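Local atomic coordinates of ATP phosphoribosyltransferase regulatory subunit (PDB entry 3OD1), a protein that is probably required, together with HisG, for the first step of histidine biosynthesis and may allow histidine to feedback-regulate ATP phosphoribosyltransferase activity. Residues L81-M85 with Y108-R114; Y102-L106 with G130-D136; C295-D301 with Q312-V318. All coordinates share one frame. Numbering follows the deposited sequence.

All three contacts are buried and lie in the histidyl-tRNA synthetase-like domain. They reach one mixed sheet. Contact 1 sets a loop against strand 104-113, and loop carbonyls and arginine side chains do most of the bonding. Contact 2 pairs the start of that strand with strand 125-134 by regular antiparallel backbone bonds. Contact 3 pairs strand 295-298 with strand 313-319 further across the sheet and is rich in glycine. Tyr108 N of contact 1 meets Gly130 O of contact 2 at 3.0 Å, and Glu132 OE1 of contact 2 meets Tyr300 OH of contact 3 at 2.6 Å. Contacts 1 and 2 also touch the second subunit; contact 3 does not.

Contact 1 (L81-M85 with Y108-R114); sequences LRPDM and YQSNVYR
Residues 81-85 leave the end of strand 78-81, turn at Pro83 and Met85 toward helix 86-94, and run 141° from the direction of residues 108-114. Residues 108-113 are strand. CA of Pro83 lies 5.0 Å from CA of Tyr113, and CA of Met85 lies 7.4 Å from CA of Tyr108. Tyr113, Arg82 and Met85 bury the most area. Tyr113 N donates to Arg82 O at 3.0 Å. The Tyr113 ring (chi1 m) receives Leu81 over one face, with Leu81 CB 3.5 Å from Tyr113 CG; its hydroxyl bonds Thr50 of the second subunit. A water joins Leu81 O and Tyr113 O, 2.8 Å from each. Arg82 (chi1 p, then t, t) reaches along the strand. Its NE donates to Asn111 O at 2.7 Å, and its guanidinium has Ser110 OG over one face. Met85, a selenomethionine with m, m, m angles, packs on Tyr108 (chi1 p). Met85 CB stands 3.4 Å above the ring centroid in a CH-pi contact, and Met85 SE lies oblique at 5.5 Å. Arg114 NH1 lies 2.7 Å from Pro83 O and 2.9 Å from Tyr113 O. The CA-to-CB bond of Asp84 points away; OD2 caps Ala87 N and OD1 bonds Ser61 OG. The LRPDM sequence resembles the LRPE loop of histidyl-tRNA synthetases, lying against a strand that corresponds, by family and position, to the first of the class II motif 2 hairpin.

Contact 2 (Y102-L106 with G130-D136); sequences YPLRL and GVELIGD
Four backbone hydrogen bonds join these segments. Leu104 N donates to Ile134 O at 3.0 Å and Ile134 N to Leu104 O at 2.9 Å. Leu106 N donates to Glu132 O at 3.0 Å and Glu132 N to Leu106 O at 2.8 Å. This is the base of the hairpin 104-113/125-134, consistent with motif 2 of class II synthetases. The strand axes are 4.9 Å apart and 175° from parallel. Leu104-Ile134 and Leu106-Glu132 are hydrogen-bonded pairs; Arg105-Leu133 between them is a non-hydrogen-bonded pair with CA atoms 4.7 Å apart. Leu104, Leu106, Glu132 and Ile134 share one face, where helix 86-94 packs. Glu132 bonds Tyr300 and Thr86. Arg105 and Leu133 (t, p) occupy the other face, beside helix 139-155; Leu133 CD1 lies over the guanidinium, 3.7 Å from Arg105 CZ. Arg105 forms a salt bridge with Glu144 and bonds Gln368 of the second subunit. Pro103 follows a cis peptide bond, and its CA lies 3.2 Å from Ile134 O. Gly135, at phi 94° and psi 14°, leaves space for Tyr102 (chi1 m). Tyr102 CE2 touches Ile134 CG2 at 3.6 Å, and Gly135 CA sits over the Tyr102 ring, 4.3 Å from its centroid.

Contact 3 (C295-D301 with Q312-V318); sequences CSGGRYD and QATGFGV
Strands 295-298 and 313-318 run antiparallel (169°), axes 4.6 Å apart. CA of Gln312 faces CA of Asp301 at 4.3 Å. Ala313 N donates to Asp301 OD1 (3.0 Å), and Ala313 O accepts from Tyr300 N (2.9 Å). Ala313 CB sits over the Tyr300 ring, 3.8 Å from its centroid; Tyr300 OH bonds Glu132. Thr314 CG2 lies over the Arg299 guanidinium. Arg299 forms salt bridges with Asp142 and, from Arg299 NH1, with Asp301 OD1 (3.5 Å). Gly315 O accepts from Gly298 N (3.1 Å). Phe316 (chi1 p) and Gly297 are a non-hydrogen-bonded pair; a CB on Gly297 would hit Gly315 O and Phe316 CA. Gly317-Ser296 is a hydrogen-bonded pair: Gly317 N to Ser296 O 2.8 Å, Ser296 N to Gly317 O 3.1 Å. Val318-Cys295 is non-hydrogen-bonded, Val318 CG2 to Cys295 CB 3.9 Å. GGRYD resembles the second histidyl-tRNA synthetase signature peptide, and GFGV the start of motif 3. Glycine lets Gly297 CA and Phe316 CA come within 3.9 Å, while Asp301 OD1 takes both Arg299 and Ala313 N.

Contact 1 (L81-M85 with Y108-R114)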
ATOM      1  N   LEU B  81      15.225   3.263  -0.237  1.00 31.22           N
ATOM      2  CA  LEU B  81      13.780   3.129  -0.238  1.00 28.65           C
ATOM      3  C   LEU B  81      13.369   3.580  -1.628  1.00 31.36           C
ATOM      4  O   LEU B  81      13.793   4.640  -2.081  1.00 33.92           O
ATOM      5  CB  LEU B  81      13.163   4.013   0.851  1.00 26.03           C
ATOM      6  CG  LEU B  81      13.463   3.563   2.290  1.00 36.21           C
ATOM      7  CD1 LEU B  81      12.873   4.513   3.357  1.00 31.78           C
ATOM      8  CD2 LEU B  81      12.962   2.133   2.522  1.00 34.23           C
ATOM      9  N   ARG B  82      12.578   2.776  -2.329  1.00 31.87           N
ATOM     10  CA  ARG B  82      12.331   3.050  -3.741  1.00 31.93           C
ATOM     11  C   ARG B  82      11.925   4.499  -4.026  1.00 28.17           C
ATOM     12  O   ARG B  82      10.940   5.028  -3.471  1.00 28.69           O
ATOM     13  CB  ARG B  82      11.313   2.092  -4.327  1.00 39.77           C
ATOM     14  CG  ARG B  82      10.024   2.131  -3.603  1.00 41.09           C
ATOM     15  CD  ARG B  82       8.908   1.639  -4.473  1.00 50.26           C
ATOM     16  NE  ARG B  82       7.666   1.626  -3.719  1.00 52.81           N
ATOM     17  CZ  ARG B  82       7.108   0.530  -3.232  1.00 45.63           C
ATOM     18  NH1 ARG B  82       7.669  -0.646  -3.446  1.00 55.44           N
ATOM     19  NH2 ARG B  82       5.969   0.614  -2.568  1.00 47.32           N
ATOM     20  N   PRO B  83      12.694   5.150  -4.905  1.00 31.21           N
ATOM     21  CA  PRO B  83      12.439   6.538  -5.276  1.00 31.99           C
ATOM     22  C   PRO B  83      11.296   6.672  -6.283  1.00 31.48           C
ATOM     23  O   PRO B  83      10.668   7.734  -6.366  1.00 29.33           O
ATOM     24  CB  PRO B  83      13.781   6.982  -5.894  1.00 30.08           C
ATOM     25  CG  PRO B  83      14.420   5.721  -6.355  1.00 36.42           C
ATOM     26  CD  PRO B  83      14.019   4.687  -5.347  1.00 33.10           C
ATOM     27  N   ASP B  84      11.037   5.617  -7.050  1.00 31.02           N
ATOM     28  CA  ASP B  84      10.019   5.663  -8.101  1.00 36.51           C
ATOM     29  C   ASP B  84       9.601   4.235  -8.465  1.00 34.37           C
ATOM     30  O   ASP B  84      10.213   3.272  -8.005  1.00 34.51           O
ATOM     31  CB  ASP B  84      10.575   6.370  -9.341  1.00 38.66           C
ATOM     32  CG  ASP B  84      11.734   5.593  -9.993  1.00 46.33           C
ATOM     33  OD1 ASP B  84      12.848   5.571  -9.432  1.00 55.04           O
ATOM     34  OD2 ASP B  84      11.534   4.981 -11.056  1.00 41.97           O
HETATM   35  N   MSE B  85       8.587   4.093  -9.313  1.00 30.38           N
HETATM   36  CA  MSE B  85       8.172   2.764  -9.763  1.00 30.60           C
HETATM   37  C   MSE B  85       8.662   2.394 -11.169  1.00 30.00           C
HETATM   38  O   MSE B  85       8.596   1.226 -11.567  1.00 32.48           O
HETATM   39  CB  MSE B  85       6.650   2.602  -9.656  1.00 25.87           C
HETATM   40  CG  MSE B  85       6.164   2.319  -8.208  1.00 27.62           C
HETATM   41 SE   MSE B  85       6.996   0.714  -7.445  0.72 39.77          SE
HETATM   42  CE  MSE B  85       6.227  -0.640  -8.623  1.00 36.55           C
ATOM     43  N   TYR B 108       0.784   0.710 -11.270  1.00 33.19           N
ATOM     44  CA  TYR B 108       1.127   0.605  -9.858  1.00 31.70           C
ATOM     45  C   TYR B 108       0.367   1.642  -9.051  1.00 32.57           C
ATOM     46  O   TYR B 108      -0.106   2.633  -9.591  1.00 30.29           O
ATOM     47  CB  TYR B 108       2.630   0.817  -9.661  1.00 28.59           C
ATOM     48  CG  TYR B 108       3.092   2.168 -10.169  1.00 31.91           C
ATOM     49  CD1 TYR B 108       3.475   2.337 -11.492  1.00 27.72           C
ATOM     50  CD2 TYR B 108       3.108   3.282  -9.332  1.00 29.82           C
ATOM     51  CE1 TYR B 108       3.896   3.585 -11.975  1.00 30.55           C
ATOM     52  CE2 TYR B 108       3.518   4.536  -9.802  1.00 31.55           C
ATOM     53  CZ  TYR B 108       3.917   4.680 -11.123  1.00 34.74           C
ATOM     54  OH  TYR B 108       4.314   5.923 -11.592  1.00 31.57           O
ATOM     55  N   GLN B 109       0.243   1.384  -7.754  1.00 23.76           N
ATOM     56  CA  GLN B 109      -0.194   2.385  -6.803  1.00 27.96           C
ATOM     57  C   GLN B 109       0.671   2.118  -5.574  1.00 34.39           C
ATOM     58  O   GLN B 109       0.501   1.110  -4.884  1.00 30.64           O
ATOM     59  CB  GLN B 109      -1.683   2.216  -6.488  1.00 28.88           C
ATOM     60  CG  GLN B 109      -2.217   3.212  -5.492  1.00 29.56           C
ATOM     61  CD  GLN B 109      -3.691   2.979  -5.157  1.00 42.38           C
ATOM     62  OE1 GLN B 109      -4.440   2.420  -5.961  1.00 36.86           O
ATOM     63  NE2 GLN B 109      -4.113   3.430  -3.970  1.00 35.10           N
ATOM     64  N   SER B 110       1.633   2.998  -5.327  1.00 32.36           N
ATOM     65  CA  SER B 110       2.685   2.689  -4.372  1.00 34.67           C
ATOM     66  C   SER B 110       3.220   3.921  -3.678  1.00 29.89           C
ATOM     67  O   SER B 110       3.275   5.010  -4.260  1.00 34.43           O
ATOM     68  CB  SER B 110       3.863   2.012  -5.086  1.00 42.02           C
ATOM     69  OG  SER B 110       3.452   0.868  -5.808  1.00 46.41           O
ATOM     70  N   ASN B 111       3.667   3.733  -2.442  1.00 27.71           N
ATOM     71  CA  ASN B 111       4.445   4.770  -1.776  1.00 27.36           C
ATOM     72  C   ASN B 111       5.865   4.792  -2.313  1.00 29.86           C
ATOM     73  O   ASN B 111       6.517   3.750  -2.440  1.00 32.77           O
ATOM     74  CB  ASN B 111       4.482   4.533  -0.274  1.00 25.52           C
ATOM     75  CG  ASN B 111       3.132   4.726   0.381  1.00 37.29           C
ATOM     76  OD1 ASN B 111       2.219   5.304  -0.200  1.00 39.29           O
ATOM     77  ND2 ASN B 111       3.004   4.245   1.604  1.00 42.53           N
ATOM     78  N   VAL B 112       6.343   5.989  -2.623  1.00 28.53           N
ATOM     79  CA  VAL B 112       7.746   6.189  -2.966  1.00 24.02           C
ATOM     80  C   VAL B 112       8.356   7.163  -1.967  1.00 32.01           C
ATOM     81  O   VAL B 112       7.639   7.783  -1.167  1.00 32.20           O
ATOM     82  CB  VAL B 112       7.908   6.706  -4.424  1.00 28.95           C
ATOM     83  CG1 VAL B 112       7.409   5.646  -5.401  1.00 30.12           C
ATOM     84  CG2 VAL B 112       7.128   7.984  -4.613  1.00 31.57           C
ATOM     85  N   TYR B 113       9.678   7.293  -2.006  1.00 29.63           N
ATOM     86  CA  TYR B 113      10.397   7.885  -0.890  1.00 31.76           C
ATOM     87  C   TYR B 113      11.446   8.883  -1.360  1.00 32.99           C
ATOM     88  O   TYR B 113      12.023   8.745  -2.435  1.00 32.40           O
ATOM     89  CB  TYR B 113      11.050   6.789  -0.028  1.00 30.77           C
ATOM     90  CG  TYR B 113      10.080   5.729   0.478  1.00 30.89           C
ATOM     91  CD1 TYR B 113       9.473   5.842   1.726  1.00 29.96           C
ATOM     92  CD2 TYR B 113       9.757   4.634  -0.306  1.00 25.79           C
ATOM     93  CE1 TYR B 113       8.583   4.876   2.188  1.00 27.40           C
ATOM     94  CE2 TYR B 113       8.877   3.660   0.137  1.00 29.05           C
ATOM     95  CZ  TYR B 113       8.292   3.786   1.385  1.00 30.54           C
ATOM     96  OH  TYR B 113       7.399   2.829   1.807  1.00 30.03           O
ATOM     97  N   ARG B 114      11.671   9.896  -0.536  1.00 34.26           N
ATOM     98  CA  ARG B 114      12.665  10.926  -0.796  1.00 34.89           C
ATOM     99  C   ARG B 114      13.560  11.047   0.428  1.00 40.95           C
ATOM    100  O   ARG B 114      13.143  10.730   1.549  1.00 41.23           O
ATOM    101  CB  ARG B 114      11.978  12.263  -1.048  1.00 39.07           C
ATOM    102  CG  ARG B 114      11.091  12.281  -2.258  1.00 38.93           C
ATOM    103  CD  ARG B 114      11.928  12.261  -3.509  1.00 41.36           C
ATOM    104  NE  ARG B 114      11.098  12.284  -4.708  1.00 47.70           N
ATOM    105  CZ  ARG B 114      10.719  11.193  -5.354  1.00 41.83           C
ATOM    106  NH1 ARG B 114      11.098  10.005  -4.902  1.00 37.53           N
ATOM    107  NH2 ARG B 114       9.960  11.287  -6.435  1.00 34.29           N
TER
HETATM  108  O   HOH W   1      14.436   7.312  -2.296  1.00 27.79           O
HETATM  109  O   HOH W   2       8.779   9.311  -7.839  1.00 41.82           O

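Contact 2 (Y102-L106 with G130-D136)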
ATOM      1  N   TYR B 102       6.930  -7.929 -25.695  1.00 55.82           N
ATOM      2  CA  TYR B 102       6.482  -6.544 -25.780  1.00 50.27           C
ATOM      3  C   TYR B 102       5.307  -6.465 -26.750  1.00 48.02           C
ATOM      4  O   TYR B 102       5.179  -7.317 -27.627  1.00 47.22           O
ATOM      5  CB  TYR B 102       7.619  -5.631 -26.248  1.00 46.31           C
ATOM      6  CG  TYR B 102       8.715  -5.399 -25.223  1.00 48.43           C
ATOM      7  CD1 TYR B 102      10.038  -5.233 -25.623  1.00 48.04           C
ATOM      8  CD2 TYR B 102       8.431  -5.340 -23.854  1.00 46.63           C
ATOM      9  CE1 TYR B 102      11.056  -5.014 -24.702  1.00 46.07           C
ATOM     10  CE2 TYR B 102       9.454  -5.122 -22.914  1.00 42.83           C
ATOM     11  CZ  TYR B 102      10.766  -4.958 -23.352  1.00 48.52           C
ATOM     12  OH  TYR B 102      11.791  -4.736 -22.451  1.00 44.88           O
ATOM     13  N   PRO B 103       4.440  -5.448 -26.591  1.00 41.91           N
ATOM     14  CA  PRO B 103       4.523  -4.424 -25.542  1.00 40.08           C
ATOM     15  C   PRO B 103       3.885  -4.858 -24.223  1.00 38.35           C
ATOM     16  O   PRO B 103       2.928  -5.638 -24.203  1.00 36.86           O
ATOM     17  CB  PRO B 103       3.719  -3.254 -26.128  1.00 39.34           C
ATOM     18  CG  PRO B 103       3.291  -3.677 -27.504  1.00 43.68           C
ATOM     19  CD  PRO B 103       3.338  -5.163 -27.520  1.00 45.97           C
ATOM     20  N   LEU B 104       4.412  -4.329 -23.127  1.00 38.07           N
ATOM     21  CA  LEU B 104       3.860  -4.578 -21.808  1.00 37.03           C
ATOM     22  C   LEU B 104       3.196  -3.325 -21.258  1.00 34.40           C
ATOM     23  O   LEU B 104       3.710  -2.207 -21.410  1.00 33.25           O
ATOM     24  CB  LEU B 104       4.961  -5.034 -20.862  1.00 40.26           C
ATOM     25  CG  LEU B 104       5.431  -6.464 -21.106  1.00 47.47           C
ATOM     26  CD1 LEU B 104       6.808  -6.681 -20.500  1.00 42.26           C
ATOM     27  CD2 LEU B 104       4.402  -7.435 -20.532  1.00 49.18           C
ATOM     28  N   ARG B 105       2.042  -3.526 -20.636  1.00 32.91           N
ATOM     29  CA  ARG B 105       1.274  -2.449 -20.035  1.00 32.85           C
ATOM     30  C   ARG B 105       1.103  -2.770 -18.558  1.00 37.50           C
ATOM     31  O   ARG B 105       0.347  -3.675 -18.176  1.00 34.70           O
ATOM     32  CB  ARG B 105      -0.081  -2.308 -20.725  1.00 34.49           C
ATOM     33  CG  ARG B 105       0.010  -1.650 -22.105  1.00 36.54           C
ATOM     34  CD  ARG B 105      -1.292  -1.710 -22.848  1.00 31.55           C
ATOM     35  NE  ARG B 105      -1.239  -0.867 -24.032  1.00 30.44           N
ATOM     36  CZ  ARG B 105      -0.731  -1.251 -25.199  1.00 37.21           C
ATOM     37  NH1 ARG B 105      -0.228  -2.473 -25.342  1.00 31.83           N
ATOM     38  NH2 ARG B 105      -0.710  -0.402 -26.219  1.00 34.31           N
ATOM     39  N   LEU B 106       1.832  -2.037 -17.731  1.00 32.15           N
ATOM     40  CA  LEU B 106       1.883  -2.318 -16.313  1.00 31.32           C
ATOM     41  C   LEU B 106       1.505  -1.064 -15.548  1.00 34.02           C
ATOM     42  O   LEU B 106       1.647   0.053 -16.063  1.00 29.13           O
ATOM     43  CB  LEU B 106       3.279  -2.805 -15.931  1.00 34.11           C
ATOM     44  CG  LEU B 106       3.713  -4.131 -16.571  1.00 34.33           C
ATOM     45  CD1 LEU B 106       5.201  -4.350 -16.422  1.00 32.57           C
ATOM     46  CD2 LEU B 106       2.977  -5.308 -15.964  1.00 32.27           C
ATOM     47  N   GLY B 130       0.388   5.236 -11.364  1.00 31.09           N
ATOM     48  CA  GLY B 130       0.703   5.464 -12.761  1.00 27.16           C
ATOM     49  C   GLY B 130       0.823   4.183 -13.554  1.00 33.52           C
ATOM     50  O   GLY B 130       0.459   3.105 -13.066  1.00 31.64           O
ATOM     51  N   VAL B 131       1.346   4.316 -14.775  1.00 29.62           N
ATOM     52  CA  VAL B 131       1.476   3.211 -15.726  1.00 28.11           C
ATOM     53  C   VAL B 131       2.784   3.323 -16.485  1.00 33.93           C
ATOM     54  O   VAL B 131       3.352   4.422 -16.619  1.00 29.25           O
ATOM     55  CB  VAL B 131       0.347   3.237 -16.790  1.00 29.92           C
ATOM     56  CG1 VAL B 131      -1.030   3.246 -16.133  1.00 27.53           C
ATOM     57  CG2 VAL B 131       0.495   4.460 -17.714  1.00 30.36           C
ATOM     58  N   GLU B 132       3.258   2.181 -16.987  1.00 30.40           N
ATOM     59  CA  GLU B 132       4.373   2.134 -17.929  1.00 34.11           C
ATOM     60  C   GLU B 132       3.886   1.336 -19.132  1.00 33.86           C
ATOM     61  O   GLU B 132       3.264   0.280 -18.973  1.00 29.91           O
ATOM     62  CB  GLU B 132       5.585   1.416 -17.316  1.00 26.79           C
ATOM     63  CG  GLU B 132       5.954   1.894 -15.921  1.00 30.59           C
ATOM     64  CD  GLU B 132       6.411   3.342 -15.896  1.00 37.90           C
ATOM     65  OE1 GLU B 132       6.701   3.910 -16.974  1.00 32.71           O
ATOM     66  OE2 GLU B 132       6.480   3.915 -14.789  1.00 33.52           O
ATOM     67  N   LEU B 133       4.148   1.850 -20.324  1.00 29.93           N
ATOM     68  CA  LEU B 133       3.834   1.148 -21.555  1.00 27.99           C
ATOM     69  C   LEU B 133       5.163   0.947 -22.274  1.00 32.26           C
ATOM     70  O   LEU B 133       5.775   1.895 -22.757  1.00 31.78           O
ATOM     71  CB  LEU B 133       2.844   1.948 -22.403  1.00 29.33           C
ATOM     72  CG  LEU B 133       2.764   1.652 -23.911  1.00 38.71           C
ATOM     73  CD1 LEU B 133       2.541   0.177 -24.190  1.00 34.44           C
ATOM     74  CD2 LEU B 133       1.660   2.483 -24.552  1.00 41.43           C
ATOM     75  N   ILE B 134       5.631  -0.293 -22.296  1.00 34.54           N
ATOM     76  CA  ILE B 134       7.018  -0.561 -22.653  1.00 33.44           C
ATOM     77  C   ILE B 134       7.118  -1.366 -23.933  1.00 32.43           C
ATOM     78  O   ILE B 134       6.456  -2.383 -24.086  1.00 36.85           O
ATOM     79  CB  ILE B 134       7.740  -1.331 -21.540  1.00 31.28           C
ATOM     80  CG1 ILE B 134       7.715  -0.528 -20.237  1.00 35.01           C
ATOM     81  CG2 ILE B 134       9.187  -1.628 -21.953  1.00 26.31           C
ATOM     82  CD1 ILE B 134       7.901  -1.398 -19.011  1.00 35.31           C
ATOM     83  N   GLY B 135       7.941  -0.894 -24.860  1.00 32.46           N
ATOM     84  CA  GLY B 135       8.179  -1.623 -26.095  1.00 35.79           C
ATOM     85  C   GLY B 135       7.302  -1.218 -27.266  1.00 38.92           C
ATOM     86  O   GLY B 135       7.237  -1.934 -28.257  1.00 41.88           O
ATOM     87  N   ASP B 136       6.627  -0.082 -27.160  1.00 35.19           N
ATOM     88  CA  ASP B 136       5.787   0.413 -28.258  1.00 36.35           C
ATOM     89  C   ASP B 136       6.182   1.851 -28.547  1.00 38.94           C
ATOM     90  O   ASP B 136       5.931   2.760 -27.749  1.00 39.29           O
ATOM     91  CB  ASP B 136       4.300   0.282 -27.912  1.00 31.61           C
ATOM     92  CG  ASP B 136       3.374   0.759 -29.033  1.00 38.18           C
ATOM     93  OD1 ASP B 136       3.824   1.458 -29.966  1.00 39.42           O
ATOM     94  OD2 ASP B 136       2.173   0.426 -28.977  1.00 39.91           O
TER

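Contact 3 (C295-D301 with Q312-V318)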
ATOM      1  N   CYS B 295       0.744  15.713 -11.975  1.00 39.35           N
ATOM      2  CA  CYS B 295       1.206  14.512 -12.673  1.00 37.19           C
ATOM      3  C   CYS B 295       2.148  14.857 -13.809  1.00 38.84           C
ATOM      4  O   CYS B 295       2.236  16.015 -14.238  1.00 33.58           O
ATOM      5  CB  CYS B 295       0.014  13.739 -13.231  1.00 31.69           C
ATOM      6  SG  CYS B 295      -1.032  14.734 -14.294  1.00 38.32           S
ATOM      7  N   SER B 296       2.840  13.841 -14.311  1.00 30.38           N
ATOM      8  CA  SER B 296       3.815  14.053 -15.367  1.00 31.03           C
ATOM      9  C   SER B 296       4.200  12.727 -15.987  1.00 31.73           C
ATOM     10  O   SER B 296       3.977  11.669 -15.396  1.00 28.30           O
ATOM     11  CB  SER B 296       5.053  14.759 -14.816  1.00 32.18           C
ATOM     12  OG  SER B 296       5.761  13.914 -13.924  1.00 34.25           O
ATOM     13  N   GLY B 297       4.766  12.778 -17.188  1.00 34.24           N
ATOM     14  CA  GLY B 297       5.216  11.561 -17.838  1.00 34.71           C
ATOM     15  C   GLY B 297       5.974  11.855 -19.114  1.00 30.09           C
ATOM     16  O   GLY B 297       6.311  13.005 -19.404  1.00 30.96           O
ATOM     17  N   GLY B 298       6.242  10.810 -19.883  1.00 34.35           N
ATOM     18  CA  GLY B 298       6.906  10.975 -21.157  1.00 40.12           C
ATOM     19  C   GLY B 298       7.813   9.808 -21.489  1.00 39.36           C
ATOM     20  O   GLY B 298       7.939   8.855 -20.710  1.00 31.15           O
ATOM     21  N   ARG B 299       8.455   9.904 -22.648  1.00 34.40           N
ATOM     22  CA  ARG B 299       9.347   8.860 -23.162  1.00 35.11           C
ATOM     23  C   ARG B 299      10.675   8.789 -22.447  1.00 33.95           C
ATOM     24  O   ARG B 299      11.331   9.800 -22.239  1.00 37.46           O
ATOM     25  CB  ARG B 299       9.633   9.085 -24.639  1.00 36.54           C
ATOM     26  CG  ARG B 299       8.462   8.858 -25.520  1.00 46.11           C
ATOM     27  CD  ARG B 299       8.691   7.655 -26.388  1.00 49.57           C
ATOM     28  NE  ARG B 299       7.410   7.143 -26.848  1.00 44.21           N
ATOM     29  CZ  ARG B 299       7.062   5.867 -26.814  1.00 39.73           C
ATOM     30  NH1 ARG B 299       7.914   4.961 -26.344  1.00 40.83           N
ATOM     31  NH2 ARG B 299       5.867   5.499 -27.261  1.00 42.17           N
ATOM     32  N   TYR B 300      11.085   7.572 -22.107  1.00 33.13           N
ATOM     33  CA  TYR B 300      12.390   7.346 -21.500  1.00 34.67           C
ATOM     34  C   TYR B 300      13.060   6.136 -22.183  1.00 35.19           C
ATOM     35  O   TYR B 300      13.219   5.078 -21.582  1.00 33.24           O
ATOM     36  CB  TYR B 300      12.233   7.160 -19.978  1.00 31.27           C
ATOM     37  CG  TYR B 300      11.232   6.084 -19.565  1.00 34.27           C
ATOM     38  CD1 TYR B 300      11.668   4.813 -19.232  1.00 32.35           C
ATOM     39  CD2 TYR B 300       9.858   6.343 -19.512  1.00 31.64           C
ATOM     40  CE1 TYR B 300      10.789   3.814 -18.860  1.00 37.22           C
ATOM     41  CE2 TYR B 300       8.954   5.333 -19.134  1.00 31.52           C
ATOM     42  CZ  TYR B 300       9.446   4.067 -18.810  1.00 36.06           C
ATOM     43  OH  TYR B 300       8.613   3.030 -18.433  1.00 36.40           O
ATOM     44  N   ASP B 301      13.451   6.317 -23.446  1.00 37.40           N
ATOM     45  CA  ASP B 301      13.781   5.202 -24.339  1.00 41.24           C
ATOM     46  C   ASP B 301      15.121   4.502 -24.085  1.00 39.56           C
ATOM     47  O   ASP B 301      15.425   3.521 -24.754  1.00 34.93           O
ATOM     48  CB  ASP B 301      13.742   5.645 -25.812  1.00 38.16           C
ATOM     49  CG  ASP B 301      12.324   5.829 -26.342  1.00 43.08           C
ATOM     50  OD1 ASP B 301      11.344   5.493 -25.633  1.00 36.50           O
ATOM     51  OD2 ASP B 301      12.191   6.315 -27.485  1.00 40.06           O
ATOM     52  N   GLN B 312      11.860   0.925 -26.283  1.00 39.20           N
ATOM     53  CA  GLN B 312      11.269   2.240 -26.127  1.00 37.97           C
ATOM     54  C   GLN B 312      10.247   2.114 -25.004  1.00 35.52           C
ATOM     55  O   GLN B 312       9.737   1.024 -24.739  1.00 38.78           O
ATOM     56  CB  GLN B 312      10.606   2.691 -27.440  1.00 36.56           C
ATOM     57  CG  GLN B 312      11.511   2.540 -28.655  1.00 41.86           C
ATOM     58  CD  GLN B 312      10.818   2.916 -29.955  1.00 52.82           C
ATOM     59  OE1 GLN B 312      10.648   4.099 -30.259  1.00 49.30           O
ATOM     60  NE2 GLN B 312      10.413   1.908 -30.731  1.00 54.40           N
ATOM     61  N   ALA B 313       9.985   3.211 -24.303  1.00 37.08           N
ATOM     62  CA  ALA B 313       9.058   3.167 -23.175  1.00 38.14           C
ATOM     63  C   ALA B 313       8.511   4.548 -22.869  1.00 33.58           C
ATOM     64  O   ALA B 313       9.198   5.561 -23.046  1.00 36.14           O
ATOM     65  CB  ALA B 313       9.722   2.563 -21.937  1.00 31.80           C
ATOM     66  N   THR B 314       7.249   4.588 -22.466  1.00 33.13           N
ATOM     67  CA  THR B 314       6.673   5.824 -21.968  1.00 33.91           C
ATOM     68  C   THR B 314       5.728   5.508 -20.825  1.00 36.78           C
ATOM     69  O   THR B 314       5.581   4.347 -20.452  1.00 30.48           O
ATOM     70  CB  THR B 314       5.988   6.651 -23.081  1.00 36.03           C
ATOM     71  OG1 THR B 314       5.519   7.884 -22.528  1.00 34.40           O
ATOM     72  CG2 THR B 314       4.820   5.888 -23.707  1.00 31.77           C
ATOM     73  N   GLY B 315       5.098   6.535 -20.256  1.00 31.28           N
ATOM     74  CA  GLY B 315       4.164   6.326 -19.169  1.00 35.10           C
ATOM     75  C   GLY B 315       3.908   7.613 -18.413  1.00 38.20           C
ATOM     76  O   GLY B 315       4.299   8.680 -18.867  1.00 29.71           O
ATOM     77  N   PHE B 316       3.222   7.516 -17.280  1.00 29.87           N
ATOM     78  CA  PHE B 316       2.970   8.684 -16.448  1.00 30.76           C
ATOM     79  C   PHE B 316       2.891   8.296 -14.976  1.00 28.38           C
ATOM     80  O   PHE B 316       2.686   7.127 -14.627  1.00 28.44           O
ATOM     81  CB  PHE B 316       1.687   9.420 -16.873  1.00 28.84           C
ATOM     82  CG  PHE B 316       0.399   8.661 -16.583  1.00 31.76           C
ATOM     83  CD1 PHE B 316      -0.168   8.673 -15.312  1.00 30.89           C
ATOM     84  CD2 PHE B 316      -0.255   7.962 -17.593  1.00 26.33           C
ATOM     85  CE1 PHE B 316      -1.342   7.989 -15.052  1.00 31.64           C
ATOM     86  CE2 PHE B 316      -1.441   7.282 -17.339  1.00 30.68           C
ATOM     87  CZ  PHE B 316      -1.990   7.301 -16.080  1.00 26.67           C
ATOM     88  N   GLY B 317       3.063   9.296 -14.122  1.00 29.25           N
ATOM     89  CA  GLY B 317       2.880   9.142 -12.692  1.00 32.12           C
ATOM     90  C   GLY B 317       1.998  10.268 -12.171  1.00 30.37           C
ATOM     91  O   GLY B 317       2.053  11.385 -12.678  1.00 30.63           O
ATOM     92  N   VAL B 318       1.178   9.957 -11.173  1.00 31.54           N
ATOM     93  CA  VAL B 318       0.300  10.929 -10.533  1.00 32.43           C
ATOM     94  C   VAL B 318       0.625  11.008  -9.046  1.00 34.86           C
ATOM     95  O   VAL B 318       0.674   9.979  -8.381  1.00 30.62           O
ATOM     96  CB  VAL B 318      -1.171  10.516 -10.677  1.00 27.36           C
ATOM     97  CG1 VAL B 318      -2.086  11.552  -9.990  1.00 28.16           C
ATOM     98  CG2 VAL B 318      -1.534  10.354 -12.162  1.00 28.66           C
TER